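Local coordinates for protein Cif-like 1 (Burkholderia cenocepacia, PDB 7JQY) that probably hydrolyses epoxides as a Cif-like member of the alpha/beta hydrolase fold and assembles into an octamer, at residues D104-V109 against P137-K142; L192-K197 against G283-D288. The protein carries 1 engineered substitution. All coordinates share one frame; numbering follows the deposited sequence.

Interaction 1: residues D104-V109 against P137-K142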
# COMPACT_ATOMS: atom_id res chain seq x y z
N ASP B 104 13.30 17.72 33.20
CA ASP B 104 11.94 17.19 33.20
C ASP B 104 11.75 16.18 34.32
O ASP B 104 10.76 16.23 35.06
CB ASP B 104 11.62 16.55 31.85
CG ASP B 104 11.70 17.52 30.70
OD1 ASP B 104 12.02 17.07 29.58
OD2 ASP B 104 11.41 18.72 30.91
N ILE B 105 12.70 15.26 34.46
CA ILE B 105 12.56 14.23 35.48
C ILE B 105 12.57 14.86 36.87
O ILE B 105 11.83 14.44 37.77
CB ILE B 105 13.66 13.17 35.33
CG1 ILE B 105 13.63 12.60 33.92
CG2 ILE B 105 13.49 12.09 36.39
CD1 ILE B 105 12.24 12.12 33.51
N ARG B 106 13.39 15.89 37.05
CA ARG B 106 13.45 16.56 38.34
C ARG B 106 12.14 17.28 38.66
O ARG B 106 11.66 17.23 39.80
CB ARG B 106 14.63 17.53 38.38
CG ARG B 106 14.79 18.23 39.70
CD ARG B 106 16.10 18.96 39.73
NE ARG B 106 16.32 19.63 41.01
CZ ARG B 106 16.27 20.94 41.17
NH1 ARG B 106 15.91 21.72 40.16
NH2 ARG B 106 16.49 21.47 42.37
N ALA B 107 11.55 17.95 37.68
CA ALA B 107 10.29 18.66 37.93
C ALA B 107 9.18 17.71 38.34
O ALA B 107 8.39 18.02 39.23
CB ALA B 107 9.88 19.46 36.70
N LEU B 108 9.15 16.51 37.74
CA LEU B 108 8.14 15.52 38.08
C LEU B 108 8.36 14.95 39.48
O LEU B 108 7.41 14.73 40.23
CB LEU B 108 8.15 14.40 37.04
CG LEU B 108 7.28 13.14 37.22
CD1 LEU B 108 6.95 12.55 35.86
CD2 LEU B 108 7.93 12.09 38.11
N VAL B 109 9.62 14.72 39.85
CA VAL B 109 9.92 14.24 41.20
C VAL B 109 9.51 15.29 42.23
O VAL B 109 8.96 14.97 43.29
CB VAL B 109 11.41 13.89 41.34
CG1 VAL B 109 11.75 13.64 42.80
CG2 VAL B 109 11.77 12.69 40.47
N PRO B 137 23.63 17.03 42.47
CA PRO B 137 24.23 15.86 43.14
C PRO B 137 23.70 15.59 44.54
O PRO B 137 23.64 14.43 44.96
CB PRO B 137 25.73 16.20 43.18
CG PRO B 137 25.91 17.40 42.28
CD PRO B 137 24.61 18.11 42.25
N THR B 138 23.33 16.63 45.29
CA THR B 138 22.79 16.41 46.63
C THR B 138 21.47 15.65 46.59
O THR B 138 21.11 14.97 47.56
CB THR B 138 22.65 17.73 47.38
OG1 THR B 138 21.69 18.56 46.73
CG2 THR B 138 24.00 18.46 47.43
N GLU B 139 20.74 15.76 45.48
CA GLU B 139 19.41 15.17 45.35
C GLU B 139 19.42 13.71 44.92
O GLU B 139 18.36 13.07 44.97
CB GLU B 139 18.57 16.00 44.37
CG GLU B 139 18.39 17.44 44.81
CD GLU B 139 17.56 18.26 43.85
OE1 GLU B 139 16.73 17.68 43.11
OE2 GLU B 139 17.72 19.51 43.84
N ILE B 140 20.56 13.16 44.52
CA ILE B 140 20.66 11.76 44.11
C ILE B 140 21.36 11.00 45.23
O ILE B 140 22.57 11.17 45.45
CB ILE B 140 21.42 11.61 42.79
CG1 ILE B 140 20.70 12.36 41.66
CG2 ILE B 140 21.61 10.14 42.44
CD1 ILE B 140 19.23 12.02 41.53
N VAL B 141 20.61 10.16 45.94
CA VAL B 141 21.19 9.35 47.01
C VAL B 141 22.15 8.32 46.43
O VAL B 141 23.32 8.25 46.82
CB VAL B 141 20.07 8.68 47.83
CG1 VAL B 141 20.66 7.88 48.98
CG2 VAL B 141 19.11 9.71 48.34
N LYS B 142 21.67 7.52 45.49
CA LYS B 142 22.47 6.50 44.81
C LYS B 142 22.06 6.46 43.35
O LYS B 142 20.92 6.78 42.99
CB LYS B 142 22.30 5.12 45.45
CG LYS B 142 22.97 4.97 46.81
CD LYS B 142 22.60 3.66 47.47
CE LYS B 142 23.20 3.55 48.85
NZ LYS B 142 22.57 2.47 49.66
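Arg106 reaches from helix 98-111 to Glu139, in the short 3-10 turn ahead of strand 140-146, and this salt bridge makes up the whole contact between the two segments. The arginine grips the carboxylate side-on. Its NE donates to OE1 of Glu139 at 2.9 Å with an almost straight N-H...O angle of 168°, while NH2 of Arg106 reaches OE2 of Glu139 at 2.7 Å along a more bent path, meeting the syn lone pair. Both oxygens lie near the guanidinium plane, yet the two flat groups are twisted 33° apart, and NE comes to the syn side of OE1 from somewhat out of the carboxylate plane. Arg106 has CG anti to the backbone N (chi1 -178°) and an extended chain as far as NE. The glutamate is also extended beyond CG, and the two side chains, meeting at about a right angle, together span the 9.3 Å between Arg106 CA and Glu139 CA. OE1 of Glu139 has a second partner, His110 NE2, one helical turn on from Arg106; three bonds thus hold the carboxylate, two of them at OE1, which limits its rotation. Trp136 adds a cation-pi contact to Arg106, and Tyr132 of helix 124-135 packs against it. The bridge thus ties helix 98-111 to the turn between helix 124-135 and strand 140-146, beside the neighbouring parallel strand 117-122.

Interaction 2: residues L192-K197 against G283-D288; sequences LDFYKK and GHWLPD
Tyr195 and Trp285 lie face to face: the phenol ring covers the indole with planes 7° apart, its centroid 3.8 Å from that of the five-membered ring, and Tyr195 CE2 comes within 3.5 Å of Trp285 CG. Trp285 CG sits beside the backbone N (chi1 -43°), which turns the indole toward helix 187-198. The stack is clamped by a hydrogen bond from Trp285 NE1 to Tyr195 O (3.0 Å, 151°), the oxygen lying somewhat out of the indole plane. At the far rim of the phenol, Tyr195 OH donates to Asp288 OD2 at 2.6 Å, approaching from above the carboxylate plane. Phe194 meets the indole edge to edge, CE1 lying 3.8 Å from Trp285 CH2. In alpha/beta hydrolases a cap is commonly inserted between the sixth and seventh strands of the sheet; helix 187-198 belongs to that insertion here, whereas 283-288 follows strand 274-279 of the core, so the contact fastens cap to core. His284 CD2 sits over the other indole face, 3.8 Å above the plane. Farther out, Gln59 NE2 bonds to Tyr195 OH, and Asp288 OD1 is held by Arg65 and Tyr211. Glu289 takes the backbone N-H groups of Gly283 and Trp285, and Arg122 binds His284 O.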
# COMPACT_ATOMS: atom_id res chain seq x y z
N LEU B 192 12.14 -4.98 16.25
CA LEU B 192 12.36 -6.38 16.63
C LEU B 192 13.75 -6.84 16.21
O LEU B 192 14.42 -7.57 16.95
CB LEU B 192 11.29 -7.27 16.01
CG LEU B 192 10.14 -7.77 16.89
CD1 LEU B 192 9.22 -6.61 17.29
CD2 LEU B 192 9.36 -8.82 16.14
N ASP B 193 14.18 -6.45 15.01
CA ASP B 193 15.51 -6.83 14.56
C ASP B 193 16.58 -6.15 15.40
O ASP B 193 17.53 -6.80 15.86
CB ASP B 193 15.70 -6.49 13.09
CG ASP B 193 16.95 -7.13 12.51
OD1 ASP B 193 16.87 -8.32 12.12
OD2 ASP B 193 17.99 -6.45 12.46
N PHE B 194 16.42 -4.84 15.62
CA PHE B 194 17.37 -4.13 16.47
C PHE B 194 17.51 -4.82 17.83
O PHE B 194 18.62 -5.04 18.32
CB PHE B 194 16.90 -2.68 16.64
CG PHE B 194 17.91 -1.80 17.30
CD1 PHE B 194 18.02 -1.77 18.68
CD2 PHE B 194 18.75 -1.00 16.54
CE1 PHE B 194 18.97 -0.96 19.30
CE2 PHE B 194 19.70 -0.20 17.14
CZ PHE B 194 19.81 -0.17 18.52
N TYR B 195 16.40 -5.24 18.39
CA TYR B 195 16.41 -5.86 19.66
C TYR B 195 17.04 -7.23 19.68
O TYR B 195 17.87 -7.47 20.47
CB TYR B 195 14.99 -5.97 20.19
CG TYR B 195 14.76 -5.45 21.56
CD1 TYR B 195 14.45 -4.15 21.77
CD2 TYR B 195 14.83 -6.26 22.63
CE1 TYR B 195 14.22 -3.67 23.02
CE2 TYR B 195 14.61 -5.79 23.89
CZ TYR B 195 14.30 -4.48 24.07
OH TYR B 195 14.07 -4.00 25.30
N LYS B 196 16.66 -8.09 18.77
CA LYS B 196 17.13 -9.47 18.81
C LYS B 196 18.61 -9.59 18.48
O LYS B 196 19.28 -10.48 19.00
CB LYS B 196 16.30 -10.33 17.86
CG LYS B 196 14.88 -10.56 18.34
CD LYS B 196 14.19 -11.52 17.41
CE LYS B 196 12.73 -11.20 17.21
NZ LYS B 196 12.02 -12.44 16.75
N LYS B 197 19.14 -8.69 17.66
CA LYS B 197 20.56 -8.72 17.34
C LYS B 197 21.43 -8.42 18.56
O LYS B 197 22.60 -8.82 18.59
CB LYS B 197 20.87 -7.71 16.23
CG LYS B 197 20.82 -8.32 14.85
CD LYS B 197 20.91 -7.30 13.75
CE LYS B 197 21.14 -8.01 12.43
NZ LYS B 197 19.92 -7.99 11.57
N GLY B 283 22.67 -10.32 27.42
CA GLY B 283 22.99 -9.38 26.36
C GLY B 283 22.84 -7.93 26.77
O GLY B 283 23.05 -7.57 27.92
N HIS B 284 22.36 -7.12 25.83
CA HIS B 284 22.32 -5.68 25.97
C HIS B 284 21.15 -5.19 26.82
O HIS B 284 21.23 -4.08 27.36
CB HIS B 284 22.24 -5.05 24.58
CG HIS B 284 22.42 -3.56 24.56
ND1 HIS B 284 23.63 -2.95 24.77
CD2 HIS B 284 21.53 -2.56 24.33
CE1 HIS B 284 23.49 -1.64 24.68
NE2 HIS B 284 22.22 -1.38 24.42
N TRP B 285 20.10 -5.99 26.98
CA TRP B 285 18.84 -5.53 27.59
C TRP B 285 18.68 -6.15 28.97
O TRP B 285 17.90 -7.07 29.17
CB TRP B 285 17.64 -5.89 26.69
CG TRP B 285 17.88 -5.65 25.22
CD1 TRP B 285 18.16 -6.59 24.26
CD2 TRP B 285 17.84 -4.38 24.55
NE1 TRP B 285 18.29 -5.98 23.04
CE2 TRP B 285 18.10 -4.63 23.18
CE3 TRP B 285 17.60 -3.07 24.96
CZ2 TRP B 285 18.15 -3.60 22.23
CZ3 TRP B 285 17.64 -2.05 24.02
CH2 TRP B 285 17.92 -2.32 22.67
N LEU B 286 19.38 -5.58 29.95
CA LEU B 286 19.40 -6.16 31.28
C LEU B 286 18.01 -6.32 31.89
O LEU B 286 17.72 -7.42 32.39
CB LEU B 286 20.33 -5.35 32.20
CG LEU B 286 21.53 -6.13 32.72
CD1 LEU B 286 22.33 -5.28 33.70
CD2 LEU B 286 21.10 -7.44 33.37
N PRO B 287 17.13 -5.31 31.90
CA PRO B 287 15.80 -5.52 32.50
C PRO B 287 14.97 -6.57 31.78
O PRO B 287 14.14 -7.23 32.42
CB PRO B 287 15.15 -4.13 32.42
CG PRO B 287 16.29 -3.18 32.32
CD PRO B 287 17.33 -3.90 31.51
N ASP B 288 15.13 -6.73 30.46
CA ASP B 288 14.38 -7.77 29.75
C ASP B 288 15.01 -9.15 29.94
O ASP B 288 14.29 -10.14 30.09
CB ASP B 288 14.30 -7.45 28.25
CG ASP B 288 13.45 -6.24 27.96
OD1 ASP B 288 12.21 -6.33 28.07
OD2 ASP B 288 14.04 -5.19 27.62

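Interactions 1 and 2 lie on opposite sides of the chain's centre, their own centres 28 Å apart and their nearest atoms about 15 Å apart. In sequence, interaction 1 precedes interaction 2. Strand 117-122 runs between them: its start packs against 104-109 and 137-142, through Ile117, and Arg122 at its end touches Trp285. Just there lies the probable nucleophile elbow, Gly121 to Gly125, where engineered Ser123 replaces an aspartate that is probably the nucleophile; Trp285 comes near it without contact. Interaction 2 is therefore beside the likely active site, on a loop where this fold usually carries the catalytic histidine, while interaction 1 joins helix 98-111 to the turn before strand 140-146.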